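Local coordinates for Abbfa_003403 (Acinetobacter baumannii, PDB 4ZXH), which is a four-domain nonribosomal peptide synthetase that probably adenylates an amino acid, loads it onto a phosphopantetheine arm, condenses it with an acyl partner and releases the product, at residues K489-R494 with V507-L512; F647-N652 with L682-V687; T659-L664 with S710-Q715. All blocks are in the same frame, centred on the assembly; numbering follows the deposited sequence.

Contact 1 (K489-R494 with V507-L512); sequences KQIDER and VSYREL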
loop_
_atom_site.group_PDB
_atom_site.type_symbol
_atom_site.label_atom_id
_atom_site.label_comp_id
_atom_site.label_asym_id
_atom_site.label_seq_id
_atom_site.Cartn_x
_atom_site.Cartn_y
_atom_site.Cartn_z
ATOM N N LYS A 489 13.973 -49.989 25.813
ATOM C CA LYS A 489 15.120 -50.486 25.058
ATOM C C LYS A 489 16.316 -49.549 25.227
ATOM O O LYS A 489 17.430 -49.993 25.516
ATOM C CB LYS A 489 14.775 -50.641 23.572
ATOM C CG LYS A 489 15.900 -51.237 22.713
ATOM N N GLN A 490 16.072 -48.251 25.069
ATOM C CA GLN A 490 17.124 -47.254 25.243
ATOM C C GLN A 490 17.697 -47.249 26.659
ATOM O O GLN A 490 18.896 -47.076 26.845
ATOM C CB GLN A 490 16.610 -45.859 24.882
ATOM C CG GLN A 490 16.244 -45.718 23.411
ATOM C CD GLN A 490 17.363 -46.169 22.481
ATOM O OE1 GLN A 490 18.545 -45.888 22.714
ATOM N NE2 GLN A 490 16.995 -46.908 21.442
ATOM N N ILE A 491 16.852 -47.449 27.659
ATOM C CA ILE A 491 17.347 -47.593 29.026
ATOM C C ILE A 491 18.259 -48.824 29.184
ATOM O O ILE A 491 19.364 -48.719 29.717
ATOM C CB ILE A 491 16.183 -47.674 30.026
ATOM C CG1 ILE A 491 15.501 -46.304 30.128
ATOM C CG2 ILE A 491 16.680 -48.112 31.376
ATOM C CD1 ILE A 491 14.306 -46.273 31.037
ATOM N N ASP A 492 17.810 -49.980 28.698
ATOM C CA ASP A 492 18.588 -51.218 28.822
ATOM C C ASP A 492 19.904 -51.150 28.053
ATOM O O ASP A 492 20.902 -51.735 28.469
ATOM C CB ASP A 492 17.767 -52.423 28.343
ATOM C CG ASP A 492 16.555 -52.707 29.237
ATOM O OD1 ASP A 492 16.587 -52.343 30.439
ATOM O OD2 ASP A 492 15.567 -53.293 28.734
ATOM N N GLU A 493 19.901 -50.426 26.936
ATOM C CA GLU A 493 21.078 -50.330 26.072
ATOM C C GLU A 493 22.029 -49.200 26.457
ATOM O O GLU A 493 23.242 -49.404 26.532
ATOM C CB GLU A 493 20.654 -50.151 24.613
ATOM C CG GLU A 493 20.040 -51.387 23.994
ATOM C CD GLU A 493 19.648 -51.179 22.544
ATOM O OE1 GLU A 493 19.805 -50.045 22.035
ATOM O OE2 GLU A 493 19.181 -52.152 21.914
ATOM N N ARG A 494 21.486 -48.009 26.690
ATOM C CA ARG A 494 22.323 -46.843 26.971
ATOM C C ARG A 494 22.988 -46.898 28.353
ATOM O O ARG A 494 23.979 -46.207 28.591
ATOM C CB ARG A 494 21.502 -45.558 26.834
ATOM C CG ARG A 494 21.039 -45.281 25.405
ATOM C CD ARG A 494 22.234 -45.092 24.483
ATOM N NE ARG A 494 22.981 -43.884 24.825
ATOM C CZ ARG A 494 24.255 -43.679 24.510
ATOM N NH1 ARG A 494 24.937 -44.601 23.838
ATOM N NH2 ARG A 494 24.845 -42.546 24.869
ATOM N N VAL A 507 21.385 -37.064 35.245
ATOM C CA VAL A 507 20.728 -38.358 35.436
ATOM C C VAL A 507 21.051 -39.327 34.308
ATOM O O VAL A 507 20.789 -39.021 33.154
ATOM C CB VAL A 507 19.191 -38.222 35.489
ATOM C CG1 VAL A 507 18.543 -39.586 35.616
ATOM C CG2 VAL A 507 18.766 -37.316 36.619
ATOM N N SER A 508 21.594 -40.498 34.628
ATOM C CA SER A 508 21.865 -41.499 33.599
ATOM C C SER A 508 20.586 -42.222 33.148
ATOM O O SER A 508 19.546 -42.120 33.799
ATOM C CB SER A 508 22.873 -42.522 34.108
ATOM O OG SER A 508 22.291 -43.336 35.107
ATOM N N TYR A 509 20.669 -42.965 32.047
ATOM C CA TYR A 509 19.534 -43.757 31.581
ATOM C C TYR A 509 19.091 -44.838 32.584
ATOM O O TYR A 509 17.897 -45.057 32.783
ATOM C CB TYR A 509 19.861 -44.406 30.241
ATOM C CG TYR A 509 19.444 -43.578 29.051
ATOM C CD1 TYR A 509 18.158 -43.677 28.540
ATOM C CD2 TYR A 509 20.339 -42.705 28.428
ATOM C CE1 TYR A 509 17.761 -42.931 27.459
ATOM C CE2 TYR A 509 19.957 -41.948 27.339
ATOM C CZ TYR A 509 18.659 -42.064 26.856
ATOM O OH TYR A 509 18.241 -41.316 25.768
ATOM N N ARG A 510 20.052 -45.519 33.196
ATOM C CA ARG A 510 19.739 -46.493 34.228
ATOM C C ARG A 510 18.966 -45.801 35.351
ATOM O O ARG A 510 17.944 -46.300 35.831
ATOM C CB ARG A 510 21.023 -47.130 34.765
ATOM C CG ARG A 510 20.817 -48.282 35.721
ATOM C CD ARG A 510 22.145 -48.721 36.342
ATOM N NE ARG A 510 23.194 -48.958 35.352
ATOM C CZ ARG A 510 23.307 -50.072 34.630
ATOM N NH1 ARG A 510 22.419 -51.050 34.773
ATOM N NH2 ARG A 510 24.296 -50.212 33.757
ATOM N N GLU A 511 19.461 -44.634 35.749
ATOM C CA GLU A 511 18.861 -43.872 36.834
ATOM C C GLU A 511 17.459 -43.408 36.464
ATOM O O GLU A 511 16.578 -43.335 37.313
ATOM C CB GLU A 511 19.745 -42.670 37.193
ATOM C CG GLU A 511 20.923 -43.030 38.073
ATOM C CD GLU A 511 21.894 -41.879 38.302
ATOM O OE1 GLU A 511 21.919 -40.926 37.483
ATOM O OE2 GLU A 511 22.633 -41.936 39.314
ATOM N N LEU A 512 17.266 -43.077 35.192
ATOM C CA LEU A 512 15.967 -42.651 34.693
ATOM C C LEU A 512 14.950 -43.772 34.838
ATOM O O LEU A 512 13.822 -43.543 35.274
ATOM C CB LEU A 512 16.068 -42.226 33.228
ATOM C CG LEU A 512 14.760 -42.047 32.445
ATOM C CD1 LEU A 512 13.912 -40.932 33.020
ATOM C CD2 LEU A 512 15.045 -41.793 30.969
#
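A capping box opens helix 509-525 of the adenylation domain, and the first turn of that helix packs against the last turns of helix 483-494. Ser508 is the N-cap. Its OG accepts from the backbone N of Glu511 at 3.2 Å, while Glu511 returns the favour through OE1, whose anti lone pair takes the backbone N of Ser508 at 2.9 Å. The two reciprocal bonds fix where the helix starts, and thereby the place of Tyr509, the residue that carries the contact.

The tyrosine ring reaches across to helix 483-494, and one face receives the aliphatic root of Arg494. This is a CH-pi contact: Arg494 CB stands 3.8 Å from the centroid of the Tyr509 ring, 27° off its normal and offset toward the CD2 rim. The arginine chain then bends at both chi2 and chi3, bringing its guanidinium to 82° from the ring plane, so that CE2 of the ring meets the guanidinium edge. On the CE1 side of the ring, Gln490 CB lies 4.1 Å from Tyr509 CE1. The phenol OH is hydrogen-bonded to the carbonyl O of Gly686, which fixes the far end of the ring.

Ile491 packs nearer the backbone of Tyr509. Ile491 CG1, anti to the carbonyl carbon, lies 4.1 Å from Tyr509 CD1, and Ile491 CD1 comes within 4.5 Å of Leu512 CG. The other branch, Ile491 CG2, rests 3.6 Å from the carbonyl O of Tyr509.

Contact 2 (F647-N652 with L682-V687); sequences FLLSMN and LMYGGV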
loop_
_atom_site.group_PDB
_atom_site.type_symbol
_atom_site.label_atom_id
_atom_site.label_comp_id
_atom_site.label_asym_id
_atom_site.label_seq_id
_atom_site.Cartn_x
_atom_site.Cartn_y
_atom_site.Cartn_z
ATOM N N PHE A 647 2.978 -39.086 15.970
ATOM C CA PHE A 647 3.641 -37.800 15.872
ATOM C C PHE A 647 5.156 -37.916 16.019
ATOM O O PHE A 647 5.903 -37.452 15.168
ATOM C CB PHE A 647 3.088 -36.849 16.930
ATOM C CG PHE A 647 3.959 -35.648 17.184
ATOM C CD1 PHE A 647 4.049 -34.629 16.249
ATOM C CD2 PHE A 647 4.677 -35.534 18.367
ATOM C CE1 PHE A 647 4.836 -33.528 16.487
ATOM C CE2 PHE A 647 5.471 -34.435 18.606
ATOM C CZ PHE A 647 5.557 -33.438 17.664
ATOM N N LEU A 648 5.590 -38.536 17.107
ATOM C CA LEU A 648 7.002 -38.656 17.435
ATOM C C LEU A 648 7.788 -39.349 16.340
ATOM O O LEU A 648 8.849 -38.861 15.939
ATOM C CB LEU A 648 7.175 -39.403 18.762
ATOM C CG LEU A 648 6.789 -38.518 19.949
ATOM C CD1 LEU A 648 6.715 -39.298 21.244
ATOM C CD2 LEU A 648 7.783 -37.378 20.053
ATOM N N LEU A 649 7.269 -40.472 15.850
ATOM C CA LEU A 649 7.942 -41.208 14.776
ATOM C C LEU A 649 8.012 -40.387 13.493
ATOM O O LEU A 649 9.021 -40.398 12.789
ATOM C CB LEU A 649 7.242 -42.537 14.503
ATOM C CG LEU A 649 7.385 -43.624 15.569
ATOM C CD1 LEU A 649 6.693 -44.885 15.112
ATOM C CD2 LEU A 649 8.855 -43.886 15.861
ATOM N N SER A 650 6.930 -39.677 13.197
ATOM C CA SER A 650 6.855 -38.831 12.014
ATOM C C SER A 650 7.912 -37.740 12.108
ATOM O O SER A 650 8.587 -37.408 11.133
ATOM C CB SER A 650 5.463 -38.209 11.887
ATOM O OG SER A 650 5.138 -37.885 10.548
ATOM N N MET A 651 8.059 -37.197 13.305
ATOM C CA MET A 651 9.009 -36.129 13.528
ATOM C C MET A 651 10.423 -36.656 13.382
ATOM O O MET A 651 11.301 -35.960 12.856
ATOM C CB MET A 651 8.790 -35.496 14.903
ATOM C CG MET A 651 7.751 -34.380 14.859
ATOM S SD MET A 651 8.200 -33.005 13.738
ATOM C CE MET A 651 6.674 -32.855 12.880
ATOM N N ASN A 652 10.639 -37.899 13.805
ATOM C CA ASN A 652 11.971 -38.467 13.696
ATOM C C ASN A 652 12.451 -38.617 12.260
ATOM O O ASN A 652 13.650 -38.551 12.023
ATOM C CB ASN A 652 12.054 -39.820 14.379
ATOM C CG ASN A 652 13.459 -40.381 14.344
ATOM O OD1 ASN A 652 14.367 -39.814 14.960
ATOM N ND2 ASN A 652 13.660 -41.475 13.598
ATOM N N LEU A 682 15.014 -39.338 24.120
ATOM C CA LEU A 682 15.004 -40.530 24.964
ATOM C C LEU A 682 14.628 -41.779 24.163
ATOM O O LEU A 682 15.086 -42.872 24.466
ATOM C CB LEU A 682 14.046 -40.358 26.125
ATOM C CG LEU A 682 14.357 -39.236 27.096
ATOM C CD1 LEU A 682 13.260 -39.184 28.144
ATOM C CD2 LEU A 682 15.714 -39.443 27.742
ATOM N N MET A 683 13.798 -41.615 23.136
ATOM C CA MET A 683 13.489 -42.720 22.230
ATOM C C MET A 683 14.722 -43.240 21.463
ATOM O O MET A 683 14.706 -44.360 20.932
ATOM C CB MET A 683 12.405 -42.300 21.226
ATOM C CG MET A 683 11.001 -42.119 21.802
ATOM S SD MET A 683 9.899 -41.135 20.737
ATOM C CE MET A 683 10.087 -41.935 19.149
ATOM N N TYR A 684 15.792 -42.450 21.397
ATOM C CA TYR A 684 16.906 -42.843 20.536
ATOM C C TYR A 684 18.286 -42.860 21.206
ATOM O O TYR A 684 19.283 -43.219 20.566
ATOM C CB TYR A 684 16.918 -41.940 19.292
ATOM C CG TYR A 684 15.681 -42.156 18.450
ATOM C CD1 TYR A 684 15.561 -43.288 17.646
ATOM C CD2 TYR A 684 14.609 -41.266 18.496
ATOM C CE1 TYR A 684 14.430 -43.528 16.890
ATOM C CE2 TYR A 684 13.459 -41.496 17.731
ATOM C CZ TYR A 684 13.388 -42.637 16.932
ATOM O OH TYR A 684 12.277 -42.900 16.173
ATOM N N GLY A 685 18.342 -42.501 22.489
ATOM C CA GLY A 685 19.568 -42.633 23.259
ATOM C C GLY A 685 20.322 -41.334 23.486
ATOM O O GLY A 685 21.405 -41.322 24.092
ATOM N N GLY A 686 19.749 -40.237 22.998
ATOM C CA GLY A 686 20.333 -38.916 23.159
ATOM C C GLY A 686 20.082 -38.277 24.517
ATOM O O GLY A 686 19.633 -38.940 25.446
ATOM N N VAL A 687 20.372 -36.983 24.625
ATOM C CA VAL A 687 20.269 -36.259 25.888
ATOM C C VAL A 687 19.212 -35.149 25.882
ATOM O O VAL A 687 19.149 -34.329 24.960
ATOM C CB VAL A 687 21.625 -35.634 26.266
ATOM C CG1 VAL A 687 21.484 -34.781 27.512
ATOM C CG2 VAL A 687 22.665 -36.714 26.462
#
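An amide laid over a phenol ring and a methionine set against two leucines make up the first shell here. The carboxamide of Asn652 and the ring of Tyr684 meet tip to tip, their planes only 12° apart. Asn652 OD1 sits 3.3 Å above the ring plane of Tyr684, toward the CE2 rim, and Asn652 CG lies 3.4 Å from Tyr684 CZ. Although Asn652 ND2 approaches Tyr684 OH to 3.3 Å, the angle is poor for a hydrogen bond, so the pair illustrates flat groups in face-to-face contact.

Beside it, Met683 bends at chi3 (50°), which turns its methyl back toward the helix. Its SD lies 3.7 Å from Leu648 CD1, and its CE is 4.0 Å from Leu649 CD2. That same CD2 also touches Tyr684 OH, at 3.6 Å, so a single leucine methyl bridges the two consecutive residues of the loop.

What positions these groups lies one step out. CG of Asn652 is anti to the backbone N (chi1 -176°), which sends the amide across to the ring, and OD1 is held by the backbone N of Val657, just past the end of helix 641-655. Though Leu648 and Leu649 both have CG anti to the carbonyl carbon, they leave that helix at successive positions, so Leu648 crosses Met683 obliquely and Leu649 at about a right angle.

Met683 and Tyr684 belong to the loop between helix 674-679 and strand 687-690. Leu483 and Met486 of helix 483-494 also touch this group, and Leu676 of helix 674-679 packs on Leu648, so the contact wedges the loop between helix 641-655 and helix 483-494 just ahead of strand 687-690.

Contact 3 (T659-L664 with S710-Q715); sequences TETQLL and SINVLQ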
loop_
_atom_site.group_PDB
_atom_site.type_symbol
_atom_site.label_atom_id
_atom_site.label_comp_id
_atom_site.label_asym_id
_atom_site.label_seq_id
_atom_site.Cartn_x
_atom_site.Cartn_y
_atom_site.Cartn_z
ATOM N N THR A 659 22.170 -40.905 19.006
ATOM C CA THR A 659 22.807 -40.916 20.313
ATOM C C THR A 659 23.458 -39.573 20.630
ATOM O O THR A 659 23.483 -39.134 21.784
ATOM C CB THR A 659 23.835 -42.043 20.384
ATOM O OG1 THR A 659 23.137 -43.288 20.470
ATOM C CG2 THR A 659 24.743 -41.893 21.592
ATOM N N GLU A 660 23.952 -38.905 19.591
ATOM C CA GLU A 660 24.659 -37.642 19.765
ATOM C C GLU A 660 23.719 -36.442 19.893
ATOM O O GLU A 660 24.166 -35.304 20.048
ATOM C CB GLU A 660 25.629 -37.439 18.606
ATOM C CG GLU A 660 26.736 -38.478 18.587
ATOM C CD GLU A 660 27.440 -38.569 17.248
ATOM O OE1 GLU A 660 28.607 -38.130 17.153
ATOM O OE2 GLU A 660 26.822 -39.077 16.287
ATOM N N THR A 661 22.417 -36.697 19.842
ATOM C CA THR A 661 21.433 -35.619 19.909
ATOM C C THR A 661 21.399 -34.969 21.280
ATOM O O THR A 661 21.209 -35.646 22.288
ATOM C CB THR A 661 20.008 -36.102 19.590
ATOM O OG1 THR A 661 19.952 -36.622 18.256
ATOM C CG2 THR A 661 19.052 -34.948 19.701
ATOM N N GLN A 662 21.575 -33.654 21.315
ATOM C CA GLN A 662 21.421 -32.918 22.554
ATOM C C GLN A 662 20.410 -31.794 22.373
ATOM O O GLN A 662 20.685 -30.773 21.747
ATOM C CB GLN A 662 22.772 -32.391 23.037
ATOM C CG GLN A 662 23.668 -33.511 23.531
ATOM C CD GLN A 662 24.891 -33.022 24.274
ATOM O OE1 GLN A 662 25.436 -31.962 23.975
ATOM N NE2 GLN A 662 25.323 -33.794 25.264
ATOM N N LEU A 663 19.230 -31.999 22.943
ATOM C CA LEU A 663 18.103 -31.103 22.741
ATOM C C LEU A 663 17.872 -30.220 23.952
ATOM O O LEU A 663 17.816 -30.713 25.082
ATOM C CB LEU A 663 16.838 -31.914 22.441
ATOM C CG LEU A 663 15.622 -31.189 21.862
ATOM C CD1 LEU A 663 14.861 -32.175 21.039
ATOM C CD2 LEU A 663 14.716 -30.601 22.950
ATOM N N LEU A 664 17.724 -28.918 23.718
ATOM C CA LEU A 664 17.428 -27.998 24.806
ATOM C C LEU A 664 15.930 -27.773 24.930
ATOM O O LEU A 664 15.334 -27.042 24.135
ATOM C CB LEU A 664 18.134 -26.666 24.610
ATOM C CG LEU A 664 17.985 -25.721 25.801
ATOM C CD1 LEU A 664 18.662 -26.312 27.028
ATOM C CD2 LEU A 664 18.544 -24.333 25.486
ATOM N N SER A 710 26.582 -27.324 24.299
ATOM C CA SER A 710 26.712 -27.924 22.954
ATOM C C SER A 710 25.410 -28.481 22.327
ATOM O O SER A 710 25.402 -29.580 21.761
ATOM C CB SER A 710 27.755 -29.047 22.981
ATOM O OG SER A 710 29.072 -28.538 23.123
ATOM N N ILE A 711 24.330 -27.707 22.414
ATOM C CA ILE A 711 23.008 -28.086 21.907
ATOM C C ILE A 711 22.951 -28.250 20.385
ATOM O O ILE A 711 23.595 -27.490 19.657
ATOM C CB ILE A 711 21.977 -27.028 22.341
ATOM C CG1 ILE A 711 21.863 -27.012 23.865
ATOM C CG2 ILE A 711 20.633 -27.244 21.691
ATOM C CD1 ILE A 711 21.564 -28.372 24.469
ATOM N N ASN A 712 22.182 -29.229 19.898
ATOM C CA ASN A 712 22.019 -29.400 18.450
ATOM C C ASN A 712 20.561 -29.589 17.966
ATOM O O ASN A 712 20.313 -29.872 16.788
ATOM C CB ASN A 712 22.898 -30.564 17.958
ATOM C CG ASN A 712 22.415 -31.916 18.428
ATOM O OD1 ASN A 712 21.638 -32.016 19.373
ATOM N ND2 ASN A 712 22.895 -32.973 17.781
ATOM N N VAL A 713 19.597 -29.426 18.867
ATOM C CA VAL A 713 18.189 -29.290 18.470
ATOM C C VAL A 713 17.532 -28.285 19.412
ATOM O O VAL A 713 17.684 -28.375 20.632
ATOM C CB VAL A 713 17.389 -30.631 18.522
ATOM C CG1 VAL A 713 15.971 -30.434 17.969
ATOM C CG2 VAL A 713 18.092 -31.750 17.767
ATOM N N LEU A 714 16.813 -27.318 18.857
ATOM C CA LEU A 714 16.103 -26.354 19.690
ATOM C C LEU A 714 14.753 -26.047 19.071
ATOM O O LEU A 714 14.676 -25.660 17.905
ATOM C CB LEU A 714 16.917 -25.063 19.857
ATOM C CG LEU A 714 16.303 -23.940 20.706
ATOM C CD1 LEU A 714 16.138 -24.379 22.130
ATOM C CD2 LEU A 714 17.155 -22.693 20.670
ATOM N N GLN A 715 13.686 -26.233 19.841
ATOM C CA GLN A 715 12.355 -25.842 19.384
ATOM C C GLN A 715 11.796 -24.744 20.293
ATOM O O GLN A 715 11.963 -24.782 21.515
ATOM C CB GLN A 715 11.424 -27.059 19.321
ATOM C CG GLN A 715 10.028 -26.800 19.811
ATOM C CD GLN A 715 9.028 -27.905 19.483
ATOM O OE1 GLN A 715 8.930 -28.379 18.352
ATOM N NE2 GLN A 715 8.331 -28.371 20.518
#
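The carboxamide of Asn712 is used from above its plane: the backbone N of Gln662 approaches OD1 30° out of the carbonyl plane, at an N to OD1 distance of 2.5 Å. The peptide carbonyl of Gln662, by contrast, is met in its own plane by the backbone N of Asn712, 2.8 Å from that O, and Val713 O receives the backbone N of Leu664 almost along the C=O axis at 3.1 Å. Asn712 reaches its partner because CG lies between the backbone N and the carbonyl carbon (chi1 70°), which folds the amide back alongside its own backbone.

These bonds join two neighbouring parallel strands, 662-665 and 713-716, in the large mixed sheet of the adenylation domain, with 23° between the directions of the short segments. The bridge pairs Leu663 with Val713, and here Leu663 CD1 meets Val713 CG1 at 3.7 Å. Just before the strand, Thr661 CG2 lies 3.9 Å from Val713 CG2. The opposite face carries Leu664 and Leu714, which run alongside each other in the same direction, with Leu664 CB 3.9 Å from Leu714 CD1. Ile711 adds its CG1 to the same Leu664 CB at 3.8 Å.

Helix 699-709, which leads into the second segment through Ser710, covers this second face: Leu702, Tyr705 and Leu706 lie against Leu664. It is the helix of a beta-alpha-beta crossover from strand 687-690 to strand 713-716, passing over strand 662-665 between them. Strands 687-690 and 735-740 flank the pair.

The chemistry implies a side chain standing in for backbone at the entrance to a sheet. Asn712 holds Gln662 by both its main-chain N and its OD1, while Val713 N adds a weak third bond to the same Gln662 carbonyl, so the polar backbone is gripped before the apolar pairs begin.

How the contacts relate
The three contacts form a continuous piece of the adenylation domain and show how helices, a loop and a sheet are tied together. Contact 2 lies between the others, its centre about 15 Å from that of contact 1 and about 12 Å from that of contact 3; contacts 1 and 3 are about 18 Å apart. Segment 682-687 is the shared element: it anchors Tyr509 of contact 1, and Val687 then lies with its N 2.8 Å from Thr661 O and its O 3.1 Å from Leu663 N of contact 3, both probable hydrogen bonds. Contacts 1 and 3 also touch directly, Arg494 NH2 lying 3.3 Å from Thr659 CG2, and both reach the same sheet. Contacts 2 and 3 interleave along the chain.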